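Local coordinates for nucleotidyl transferase AbiEii/AbiGii toxin family protein (Mycobacterium tuberculosis, PDB 6Y56), which belongs to a toxin-antitoxin system as the nucleotidyltransferase toxin MenT4 and probably acts by transferring nucleotides to an RNA such as tRNA, at residues G2-R5 and A6-A9; D182-D185 and L186-A190. All coordinates share one frame; numbering follows the deposited sequence.

Overall arrangement
The two contacts illustrate one principle, local pairing along an alpha helix, at a helix start and along a helix already under way. Contact 1 (2-5 with 6-9) is a surface contact where helix 5-11 begins, its centre about 26 Å from the centre of the chain. Contact 2 (182-185 with 186-190) lies along helix 180-189 and is largely buried, its centre about 12 Å from the chain centre. They share no element, and their centres are about 29 Å apart. In the first, a threonine hydroxyl caps a helix start, with aliphatic carbons lying against backbone and hydroxyl oxygens. In the second, the chemistry moves to a tyrosine-histidine bond, a bridging water and aspartates held by neighbouring basic residues.

Contact 1: residues G2-R5 and A6-A9; sequences GLTR and ALVA
The peptide carbonyls of Thr4 and Arg5, flat units with their oxygens turned into the first helical turn, receive their donors at the oxygen ends and have methyl groups beside them. Val8 N donates to Thr4 O at 3.1 Å, and Ala9 N reaches Arg5 O at 2.8 Å. Val8 CG2 stands 3.4 Å from Thr4 O, and Ala9 CB flanks the oxygen of Arg5.

This is a worked example of helix N-capping. At a helix start the first amides lack a preceding turn to receive them, and here the Thr4 side chain stands in, with OG1 accepting from Leu7 N at 3.1 Å in a moderately bent bond of 156°. A chi1 of 64° sets OG1 between the backbone N and the carbonyl carbon, facing the turn. The hydroxyl oxygen also lies 3.5 Å from Leu7 CG, while Leu7 CD1 leans back to within 3.3 Å of Gly2 O. Thr4 N is buried with no partner; Leu7, at the third helical position, has no side-chain acceptor to return a bond to it, which makes this a single cap and not a capping box.

Around this start of helix 5-11, Leu3 packs on Val26 and His30 of helix 19-38, Arg5 and Val8 touch Tyr19 of that helix, and Val8 also meets Leu117 in the loop between strands 107-114 and 125-129.

Contact 2: residues D182-D185 and L186-A190; sequences DLYD and LNHFA
Tyr184 and His188 stand one turn apart on helix 180-189, the i to i+4 spacing that brings two side chains together on the same face of an alpha helix. Tyr184 CB leaves the helix pointing away from the next turn, but a chi1 of 178°, with CG anti to the backbone N, carries the ring outward and along the helix until its far end comes beside His188. CD1 is the first ring atom to approach the imidazole, lying in its plane at the edge, while CE1 comes closest among the ring carbons, 3.2 Å from His188 CD2. Next comes CZ, 3.3 Å from His188 NE2. At the tip, OH accepts a hydrogen bond from His188 NE2 at 2.9 Å. The hydroxyl oxygen lies 3° out of the imidazole plane and thus meets the N-H in plane, though the bond is somewhat bent. The two rings meet obliquely, their planes inclined at 61°, and the bond links them at one corner.

Backbone bonds continue the helix beneath, from Leu186 N to Asp182 O through Phe189 N to Asp185 O. Against that last carbonyl the Phe189 ring brings CD2 to 3.3 Å from Asp185 O.

The buried carboxylates are satisfied by other parts of the chain. Lys170 forms salt bridges to both Asp182 and Asp185, Arg173 adds one to Asp182 and Arg64 one to Asp185. Trp252 of helix 249-259 meets the Tyr184 ring edge-to-face.

One water bridges the turn: it accepts from Asn187 ND2 and gives a hydrogen bond at 2.8 Å to Tyr184 O, which also takes the bond from His188 N. The water oxygen rests over the centre of the Tyr184 ring.

Contact 1: residues G2-R5 and A6-A9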
loop_
_atom_site.group_PDB
_atom_site.type_symbol
_atom_site.label_atom_id
_atom_site.label_comp_id
_atom_site.label_asym_id
_atom_site.label_seq_id
_atom_site.Cartn_x
_atom_site.Cartn_y
_atom_site.Cartn_z
ATOM N N GLY A 2 -27.497 -9.876 -4.463
ATOM C CA GLY A 2 -26.282 -9.792 -5.253
ATOM C C GLY A 2 -25.224 -10.813 -4.869
ATOM O O GLY A 2 -25.025 -11.814 -5.560
ATOM N N LEU A 3 -24.550 -10.558 -3.752
ATOM C CA LEU A 3 -23.397 -11.359 -3.364
ATOM C C LEU A 3 -23.824 -12.716 -2.815
ATOM O O LEU A 3 -24.829 -12.832 -2.105
ATOM C CB LEU A 3 -22.579 -10.618 -2.309
ATOM C CG LEU A 3 -21.868 -9.370 -2.826
ATOM C CD1 LEU A 3 -21.342 -8.537 -1.674
ATOM C CD2 LEU A 3 -20.737 -9.765 -3.758
ATOM N N THR A 4 -23.045 -13.745 -3.150
ATOM C CA THR A 4 -23.254 -15.106 -2.676
ATOM C C THR A 4 -21.892 -15.737 -2.422
ATOM O O THR A 4 -20.868 -15.254 -2.909
ATOM C CB THR A 4 -23.953 -15.977 -3.728
ATOM O OG1 THR A 4 -23.099 -16.107 -4.871
ATOM C CG2 THR A 4 -25.286 -15.374 -4.155
ATOM N N ARG A 5 -21.890 -16.839 -1.666
ATOM C CA ARG A 5 -20.655 -17.587 -1.446
ATOM C C ARG A 5 -20.041 -18.048 -2.762
ATOM O O ARG A 5 -18.817 -18.026 -2.922
ATOM C CB ARG A 5 -20.912 -18.788 -0.533
ATOM C CG ARG A 5 -19.682 -19.669 -0.315
ATOM C CD ARG A 5 -19.774 -20.502 0.958
ATOM N NE ARG A 5 -18.746 -20.131 1.928
ATOM C CZ ARG A 5 -18.737 -20.513 3.203
ATOM N NH1 ARG A 5 -19.710 -21.283 3.680
ATOM N NH2 ARG A 5 -17.758 -20.118 4.006
ATOM N N ALA A 6 -20.874 -18.464 -3.719
ATOM C CA ALA A 6 -20.340 -18.938 -4.991
ATOM C C ALA A 6 -19.642 -17.817 -5.753
ATOM O O ALA A 6 -18.619 -18.049 -6.406
ATOM C CB ALA A 6 -21.447 -19.579 -5.829
ATOM N N LEU A 7 -20.170 -16.596 -5.675
ATOM C CA LEU A 7 -19.524 -15.478 -6.354
ATOM C C LEU A 7 -18.202 -15.126 -5.686
ATOM O O LEU A 7 -17.208 -14.852 -6.369
ATOM C CB LEU A 7 -20.449 -14.263 -6.385
ATOM C CG LEU A 7 -21.550 -14.287 -7.446
ATOM C CD1 LEU A 7 -22.471 -13.089 -7.302
ATOM C CD2 LEU A 7 -20.947 -14.327 -8.837
ATOM N N VAL A 8 -18.165 -15.147 -4.353
ATOM C CA VAL A 8 -16.916 -14.864 -3.649
ATOM C C VAL A 8 -15.889 -15.958 -3.915
ATOM O O VAL A 8 -14.704 -15.678 -4.131
ATOM C CB VAL A 8 -17.179 -14.640 -2.150
ATOM C CG1 VAL A 8 -15.851 -14.426 -1.385
ATOM C CG2 VAL A 8 -18.119 -13.458 -1.953
ATOM N N ALA A 9 -16.327 -17.221 -3.939
ATOM C CA ALA A 9 -15.412 -18.315 -4.258
ATOM C C ALA A 9 -14.836 -18.175 -5.666
ATOM O O ALA A 9 -13.649 -18.455 -5.889
ATOM C CB ALA A 9 -16.112 -19.665 -4.083
#

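Contact 2: residues D182-D185 and L186-A190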
loop_
_atom_site.group_PDB
_atom_site.type_symbol
_atom_site.label_atom_id
_atom_site.label_comp_id
_atom_site.label_asym_id
_atom_site.label_seq_id
_atom_site.Cartn_x
_atom_site.Cartn_y
_atom_site.Cartn_z
ATOM N N ASP A 182 5.772 -7.081 -0.371
ATOM C CA ASP A 182 6.453 -5.975 -1.033
ATOM C C ASP A 182 7.226 -6.469 -2.249
ATOM O O ASP A 182 7.257 -5.796 -3.284
ATOM C CB ASP A 182 7.426 -5.292 -0.079
ATOM C CG ASP A 182 6.743 -4.432 0.969
ATOM O OD1 ASP A 182 5.531 -4.160 0.855
ATOM O OD2 ASP A 182 7.438 -4.051 1.935
ATOM N N LEU A 183 7.870 -7.637 -2.136
ATOM C CA LEU A 183 8.555 -8.218 -3.288
ATOM C C LEU A 183 7.584 -8.455 -4.441
ATOM O O LEU A 183 7.890 -8.150 -5.600
ATOM C CB LEU A 183 9.213 -9.533 -2.870
ATOM C CG LEU A 183 9.877 -10.361 -3.977
ATOM C CD1 LEU A 183 11.041 -9.592 -4.599
ATOM C CD2 LEU A 183 10.344 -11.691 -3.414
ATOM N N TYR A 184 6.408 -9.012 -4.143
ATOM C CA TYR A 184 5.399 -9.214 -5.176
ATOM C C TYR A 184 5.040 -7.897 -5.862
ATOM O O TYR A 184 4.944 -7.820 -7.094
ATOM C CB TYR A 184 4.146 -9.863 -4.568
ATOM C CG TYR A 184 3.059 -10.059 -5.587
ATOM C CD1 TYR A 184 2.161 -9.035 -5.892
ATOM C CD2 TYR A 184 2.957 -11.253 -6.291
ATOM C CE1 TYR A 184 1.184 -9.201 -6.844
ATOM C CE2 TYR A 184 1.975 -11.430 -7.252
ATOM C CZ TYR A 184 1.102 -10.397 -7.529
ATOM O OH TYR A 184 0.132 -10.573 -8.497
ATOM N N ASP A 185 4.786 -6.852 -5.070
ATOM C CA ASP A 185 4.374 -5.576 -5.649
ATOM C C ASP A 185 5.492 -4.965 -6.484
ATOM O O ASP A 185 5.238 -4.426 -7.564
ATOM C CB ASP A 185 3.916 -4.618 -4.548
ATOM C CG ASP A 185 2.652 -5.085 -3.829
ATOM O OD1 ASP A 185 1.917 -5.966 -4.342
ATOM O OD2 ASP A 185 2.407 -4.558 -2.724
ATOM N N LEU A 186 6.733 -5.064 -6.006
ATOM C CA LEU A 186 7.862 -4.552 -6.776
ATOM C C LEU A 186 8.031 -5.318 -8.075
ATOM O O LEU A 186 8.447 -4.737 -9.085
ATOM C CB LEU A 186 9.143 -4.623 -5.946
ATOM C CG LEU A 186 9.236 -3.548 -4.861
ATOM C CD1 LEU A 186 10.381 -3.886 -3.933
ATOM C CD2 LEU A 186 9.424 -2.181 -5.480
ATOM N N ASN A 187 7.719 -6.620 -8.064
ATOM C CA ASN A 187 7.758 -7.395 -9.298
ATOM C C ASN A 187 6.768 -6.857 -10.324
ATOM O O ASN A 187 7.056 -6.880 -11.527
ATOM C CB ASN A 187 7.507 -8.873 -8.994
ATOM C CG ASN A 187 7.627 -9.751 -10.222
ATOM O OD1 ASN A 187 8.724 -9.968 -10.728
ATOM N ND2 ASN A 187 6.502 -10.261 -10.702
ATOM N N HIS A 188 5.604 -6.362 -9.877
ATOM C CA HIS A 188 4.683 -5.701 -10.798
ATOM C C HIS A 188 5.230 -4.364 -11.266
ATOM O O HIS A 188 5.150 -4.053 -12.456
ATOM C CB HIS A 188 3.311 -5.525 -10.153
ATOM C CG HIS A 188 2.406 -6.691 -10.354
ATOM N ND1 HIS A 188 1.796 -6.963 -11.561
ATOM C CD2 HIS A 188 2.011 -7.664 -9.502
ATOM C CE1 HIS A 188 1.064 -8.057 -11.440
ATOM N NE2 HIS A 188 1.176 -8.500 -10.200
ATOM N N PHE A 189 5.780 -3.551 -10.356
ATOM C CA PHE A 189 6.344 -2.277 -10.800
ATOM C C PHE A 189 7.426 -2.516 -11.841
ATOM O O PHE A 189 7.556 -1.751 -12.804
ATOM C CB PHE A 189 6.918 -1.478 -9.625
ATOM C CG PHE A 189 5.888 -0.808 -8.765
ATOM C CD1 PHE A 189 5.080 0.199 -9.256
ATOM C CD2 PHE A 189 5.736 -1.191 -7.450
ATOM C CE1 PHE A 189 4.130 0.802 -8.445
ATOM C CE2 PHE A 189 4.800 -0.586 -6.631
ATOM C CZ PHE A 189 3.992 0.407 -7.128
ATOM N N ALA A 190 8.179 -3.606 -11.688
ATOM C CA ALA A 190 9.255 -3.923 -12.619
ATOM C C ALA A 190 8.749 -4.265 -14.010
ATOM O O ALA A 190 9.538 -4.236 -14.963
ATOM C CB ALA A 190 10.089 -5.077 -12.069
HETATM O O HOH W 1 4.267 -9.891 -8.916
#